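Local coordinates for glutathione transferase (Phanerochaete chrysosporium, PDB 4F0C), which probably catalyses glutathione-dependent chemistry of the glutathione transferase family, and is seen here with oxidized glutathione disulfide bound, at residues L25-L30 and H89-S94; S153-R158 and H201-A206. All coordinates share one frame; numbering follows the deposited sequence.

How the interactions relate
Interaction 1 joins the end of helix 18-28, in the thioredoxin-like N-terminal domain, to the linker that leads into helix 96-126; interaction 2 lies wholly within the helical C-terminal domain. Their centres are 21 Å apart and their nearest atoms about 7 Å, without touching, and in sequence the first closes before the second opens. The short helix 168-172 relates them: Phe91 of interaction 1 shares backbone hydrogen bonds with Ile168, and Trp203 of interaction 2 bonds Asp170. Arg210, just past helix 198-209, adds a salt bridge to Glu27. Oxidized glutathione disulfide is bound in a pocket of 16 residues between 15 and 176; the two contacts themselves are structural packing.

Interaction 1 (L25-L30 and H89-S94); sequences LRELGL and HKFSVS
Ahead of the direct contact that Phe91 makes with Glu27 and Leu28, Lys90 approaches the same helix end through water. Its extended side chain brings NZ to two waters: water 1, 3.3 Å from Lys90 NZ, donates to Glu27 O, while water 2, 3.0 Å from NZ, makes a weak, long bond to Leu28 O. Helix 18-28 finishes here in a Schellman motif, where Gly29 takes positive phi and Leu30 N bonds back to Leu25 O at 3.0 Å; the turn belongs to the thioredoxin-like domain, and 89-94 to the linker running on to the helical domain of the glutathione transferase fold. Phe91 follows and makes the direct contact. Glu27 lays CB over one ring face in a CH-pi contact, 3.9 Å from the ring centroid, and its bend at chi2 (-79°) folds the carboxylate back so that OE1 is 3.5 Å from Phe91 CZ. Glu27 OE2 forms a salt bridge with Arg210. Leu28 CD2 comes instead at the ring edge, in plane, 3.8 Å from Phe91 CD2. Next, Ser92 OG and Phe91 N both hydrogen-bond Asp86 OD2, and Val93 packs on Met102 of helix 96-126.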
# COMPACT_ATOMS: atom_id res chain seq x y z
N LEU A 25 4.67 -17.75 -7.83
CA LEU A 25 4.11 -19.04 -8.24
C LEU A 25 5.19 -19.90 -8.91
O LEU A 25 5.26 -21.11 -8.66
CB LEU A 25 2.92 -18.83 -9.19
CG LEU A 25 1.66 -18.24 -8.55
CD1 LEU A 25 0.67 -17.87 -9.65
CD2 LEU A 25 1.01 -19.20 -7.56
N ARG A 26 6.03 -19.28 -9.75
CA ARG A 26 7.13 -20.03 -10.38
C ARG A 26 8.15 -20.51 -9.35
O ARG A 26 8.62 -21.63 -9.44
CB ARG A 26 7.82 -19.21 -11.47
CG ARG A 26 6.94 -18.92 -12.68
CD ARG A 26 7.67 -18.14 -13.81
NE ARG A 26 6.62 -17.62 -14.69
CZ ARG A 26 6.07 -18.29 -15.69
NH1 ARG A 26 6.51 -19.49 -16.05
NH2 ARG A 26 5.06 -17.73 -16.36
N GLU A 27 8.50 -19.64 -8.40
CA GLU A 27 9.46 -20.00 -7.33
C GLU A 27 8.99 -21.23 -6.55
O GLU A 27 9.78 -22.10 -6.20
CB GLU A 27 9.66 -18.83 -6.33
CG GLU A 27 10.47 -17.66 -6.87
CD GLU A 27 11.99 -17.90 -6.86
OE1 GLU A 27 12.44 -19.06 -6.81
OE2 GLU A 27 12.75 -16.91 -6.91
N LEU A 28 7.69 -21.29 -6.28
CA LEU A 28 7.12 -22.40 -5.50
C LEU A 28 6.73 -23.60 -6.35
O LEU A 28 6.32 -24.63 -5.81
CB LEU A 28 5.90 -21.92 -4.68
CG LEU A 28 6.28 -21.15 -3.41
CD1 LEU A 28 5.07 -20.34 -2.83
CD2 LEU A 28 6.86 -22.10 -2.36
N GLY A 29 6.84 -23.49 -7.67
CA GLY A 29 6.52 -24.61 -8.54
C GLY A 29 5.02 -24.91 -8.61
O GLY A 29 4.63 -26.03 -8.91
N LEU A 30 4.20 -23.91 -8.34
CA LEU A 30 2.74 -24.08 -8.30
C LEU A 30 2.12 -23.97 -9.70
O LEU A 30 2.64 -23.25 -10.56
CB LEU A 30 2.13 -23.01 -7.38
CG LEU A 30 2.46 -23.21 -5.89
CD1 LEU A 30 2.18 -21.95 -5.02
CD2 LEU A 30 1.70 -24.43 -5.35
N HIS A 89 8.56 -22.46 4.54
CA HIS A 89 9.02 -21.05 4.63
C HIS A 89 10.24 -20.82 3.73
O HIS A 89 11.26 -20.22 4.14
CB HIS A 89 9.30 -20.68 6.10
CG HIS A 89 8.14 -20.93 7.02
ND1 HIS A 89 8.08 -22.02 7.86
CD2 HIS A 89 6.97 -20.26 7.18
CE1 HIS A 89 6.94 -21.98 8.54
NE2 HIS A 89 6.25 -20.93 8.14
N LYS A 90 10.14 -21.30 2.49
CA LYS A 90 11.18 -21.05 1.50
C LYS A 90 11.22 -19.58 1.08
O LYS A 90 12.27 -19.09 0.64
CB LYS A 90 10.96 -21.94 0.27
CG LYS A 90 11.17 -23.44 0.54
CD LYS A 90 10.69 -24.26 -0.65
CE LYS A 90 11.04 -25.73 -0.52
NZ LYS A 90 10.66 -26.44 -1.79
N PHE A 91 10.09 -18.88 1.20
CA PHE A 91 9.98 -17.48 0.76
C PHE A 91 9.21 -16.67 1.76
O PHE A 91 8.55 -15.69 1.39
CB PHE A 91 9.30 -17.41 -0.62
CG PHE A 91 10.03 -18.22 -1.66
CD1 PHE A 91 11.21 -17.76 -2.20
CD2 PHE A 91 9.58 -19.48 -2.02
CE1 PHE A 91 11.93 -18.51 -3.13
CE2 PHE A 91 10.29 -20.24 -2.95
CZ PHE A 91 11.47 -19.75 -3.48
N SER A 92 9.25 -17.09 3.03
CA SER A 92 8.42 -16.44 4.07
C SER A 92 9.00 -16.83 5.43
O SER A 92 10.07 -17.47 5.51
CB SER A 92 6.94 -16.87 3.94
OG SER A 92 6.81 -18.29 4.10
N VAL A 93 8.32 -16.46 6.51
CA VAL A 93 8.88 -16.58 7.86
C VAL A 93 7.89 -17.21 8.83
O VAL A 93 6.68 -17.21 8.57
CB VAL A 93 9.36 -15.20 8.41
CG1 VAL A 93 10.59 -14.72 7.63
CG2 VAL A 93 8.26 -14.13 8.33
N SER A 94 8.39 -17.72 9.95
CA SER A 94 7.51 -18.44 10.88
C SER A 94 7.13 -17.66 12.15
O SER A 94 5.98 -17.74 12.60
CB SER A 94 8.11 -19.81 11.25
OG SER A 94 9.39 -19.62 11.77
O HOH W 1 9.97 -24.22 -4.10
O HOH W 2 8.06 -25.93 -3.12

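Interaction 2 (S153-R158 and H201-A206); sequences SVLSQR and HRWHTA. With SO4 (sulfate ion), chain C.
Arg202 and Trp203, neighbours on helix 198-209, meet Leu155 in two different ways, joining that helix to the run-out of helix 134-155 within the all-helical C-terminal domain of the glutathione transferase fold. Arg202 turns its guanidinium end-on to the backbone: NH1 and NH2 both donate to Leu155 O, at 2.8 Å from NH1 and 3.0 Å from NH2, with the oxygen lying in the guanidinium plane. One carbonyl oxygen is thus gripped by two N-H groups, and a weak bond runs from Arg202 NH2 to Arg158 O at 3.1 Å. The bend at chi3 (77°) swings the group across to these carbonyls, whose partial negative charge it probably offsets.

Trp203 takes the apolar half of Leu155. With CG anti to the backbone N (chi1 167°), the indole presents a face to the isobutyl group: Leu155 CD1 makes a CH-pi contact over the face of the six-membered ring, above the CD2-CE3 bond, 3.3 Å from Trp203 CD2, and Leu155 CD2 lies 3.8 Å from Trp203 CD1 on the five-membered side. Indole NE1 donates to Asp170 OD1, a bond that is likely to limit rotation of the ring. Replacing the tryptophan with an alanine here would probably leave Leu155 CD1 without its aromatic face and Asp170 without this donor.

Farther out, Arg158 turns its guanidinium away from Arg202, with Val154 CB over one of its faces and NH1 also bonded to Leu161 O. Val154 packs in turn on Pro54 of the second subunit, so this side borders the dimer interface. A sulfate, probably from the crystallisation liquor, meets the guanidinium edge: Arg158 NH1 donates to sulfate O3 at 2.8 Å, and Arg158 NH2 to O4 at 2.7 Å in a nearly straight bond (172°).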
# COMPACT_ATOMS: atom_id res chain seq x y z
N SER A 153 20.07 2.38 2.18
CA SER A 153 20.42 2.60 3.58
C SER A 153 20.29 1.33 4.41
O SER A 153 21.01 1.16 5.38
CB SER A 153 19.60 3.74 4.21
OG SER A 153 18.24 3.34 4.47
N VAL A 154 19.39 0.43 4.03
CA VAL A 154 19.28 -0.84 4.77
C VAL A 154 20.05 -2.00 4.13
O VAL A 154 20.67 -2.79 4.85
CB VAL A 154 17.80 -1.28 5.10
CG1 VAL A 154 17.01 -0.13 5.69
CG2 VAL A 154 17.09 -1.83 3.88
N LEU A 155 20.03 -2.10 2.79
CA LEU A 155 20.69 -3.22 2.10
C LEU A 155 22.21 -3.15 2.15
O LEU A 155 22.90 -4.12 1.82
CB LEU A 155 20.19 -3.32 0.65
CG LEU A 155 18.70 -3.72 0.60
CD1 LEU A 155 18.16 -3.49 -0.80
CD2 LEU A 155 18.54 -5.18 1.01
N SER A 156 22.77 -2.01 2.55
CA SER A 156 24.22 -1.98 2.72
C SER A 156 24.61 -2.72 3.99
O SER A 156 25.78 -2.96 4.23
CB SER A 156 24.74 -0.53 2.79
OG SER A 156 24.08 0.15 3.86
N GLN A 157 23.64 -3.08 4.82
CA GLN A 157 23.93 -3.71 6.10
C GLN A 157 23.10 -4.96 6.33
O GLN A 157 23.17 -5.54 7.39
CB GLN A 157 23.66 -2.72 7.24
CG GLN A 157 24.57 -1.51 7.16
CD GLN A 157 24.59 -0.73 8.44
OE1 GLN A 157 23.56 -0.53 9.09
NE2 GLN A 157 25.78 -0.27 8.83
N ARG A 158 22.30 -5.36 5.35
CA ARG A 158 21.60 -6.65 5.46
C ARG A 158 21.51 -7.24 4.07
O ARG A 158 21.42 -6.49 3.09
CB ARG A 158 20.18 -6.51 6.07
CG ARG A 158 19.20 -5.69 5.22
CD ARG A 158 17.83 -5.52 5.95
NE ARG A 158 17.92 -4.54 7.07
CZ ARG A 158 16.86 -4.04 7.70
NH1 ARG A 158 15.63 -4.43 7.32
NH2 ARG A 158 17.01 -3.14 8.67
N HIS A 201 21.63 -2.41 -6.14
CA HIS A 201 22.00 -3.13 -7.36
C HIS A 201 22.38 -4.58 -7.06
O HIS A 201 22.00 -5.49 -7.81
CB HIS A 201 23.16 -2.42 -8.08
CG HIS A 201 23.72 -3.19 -9.24
ND1 HIS A 201 24.86 -3.95 -9.16
CD2 HIS A 201 23.30 -3.28 -10.53
CE1 HIS A 201 25.12 -4.50 -10.33
NE2 HIS A 201 24.19 -4.10 -11.19
N ARG A 202 23.14 -4.79 -5.98
CA ARG A 202 23.56 -6.15 -5.58
C ARG A 202 22.34 -7.04 -5.34
O ARG A 202 22.24 -8.16 -5.85
CB ARG A 202 24.37 -6.08 -4.28
CG ARG A 202 24.82 -7.43 -3.73
CD ARG A 202 25.07 -7.34 -2.21
NE ARG A 202 23.83 -7.34 -1.44
CZ ARG A 202 23.50 -6.42 -0.53
NH1 ARG A 202 24.34 -5.40 -0.27
NH2 ARG A 202 22.36 -6.53 0.14
N TRP A 203 21.41 -6.51 -4.56
CA TRP A 203 20.21 -7.24 -4.16
C TRP A 203 19.29 -7.48 -5.34
O TRP A 203 18.80 -8.61 -5.56
CB TRP A 203 19.53 -6.41 -3.09
CG TRP A 203 18.10 -6.67 -2.62
CD1 TRP A 203 17.67 -7.63 -1.75
CD2 TRP A 203 16.97 -5.83 -2.87
NE1 TRP A 203 16.33 -7.46 -1.46
CE2 TRP A 203 15.88 -6.34 -2.13
CE3 TRP A 203 16.77 -4.67 -3.66
CZ2 TRP A 203 14.61 -5.76 -2.16
CZ3 TRP A 203 15.51 -4.09 -3.68
CH2 TRP A 203 14.44 -4.63 -2.94
N HIS A 204 19.04 -6.43 -6.12
CA HIS A 204 18.20 -6.57 -7.32
C HIS A 204 18.81 -7.58 -8.27
O HIS A 204 18.12 -8.42 -8.84
CB HIS A 204 18.04 -5.22 -8.02
CG HIS A 204 17.11 -5.26 -9.20
ND1 HIS A 204 15.74 -5.33 -9.06
CD2 HIS A 204 17.36 -5.23 -10.53
CE1 HIS A 204 15.18 -5.36 -10.26
NE2 HIS A 204 16.14 -5.30 -11.17
N THR A 205 20.13 -7.53 -8.46
CA THR A 205 20.76 -8.45 -9.41
C THR A 205 20.65 -9.88 -8.92
O THR A 205 20.44 -10.80 -9.72
CB THR A 205 22.25 -8.06 -9.66
OG1 THR A 205 22.28 -6.75 -10.22
CG2 THR A 205 22.95 -9.06 -10.62
N ALA A 206 20.80 -10.07 -7.62
CA ALA A 206 20.69 -11.41 -7.08
C ALA A 206 19.26 -11.94 -7.33
O ALA A 206 19.09 -13.10 -7.70
CB ALA A 206 21.05 -11.43 -5.59
S SO4 C . 13.42 -2.83 9.87
O1 SO4 C . 12.37 -1.83 9.61
O2 SO4 C . 13.22 -3.45 11.16
O3 SO4 C . 13.38 -4.01 8.98
O4 SO4 C . 14.68 -2.15 9.74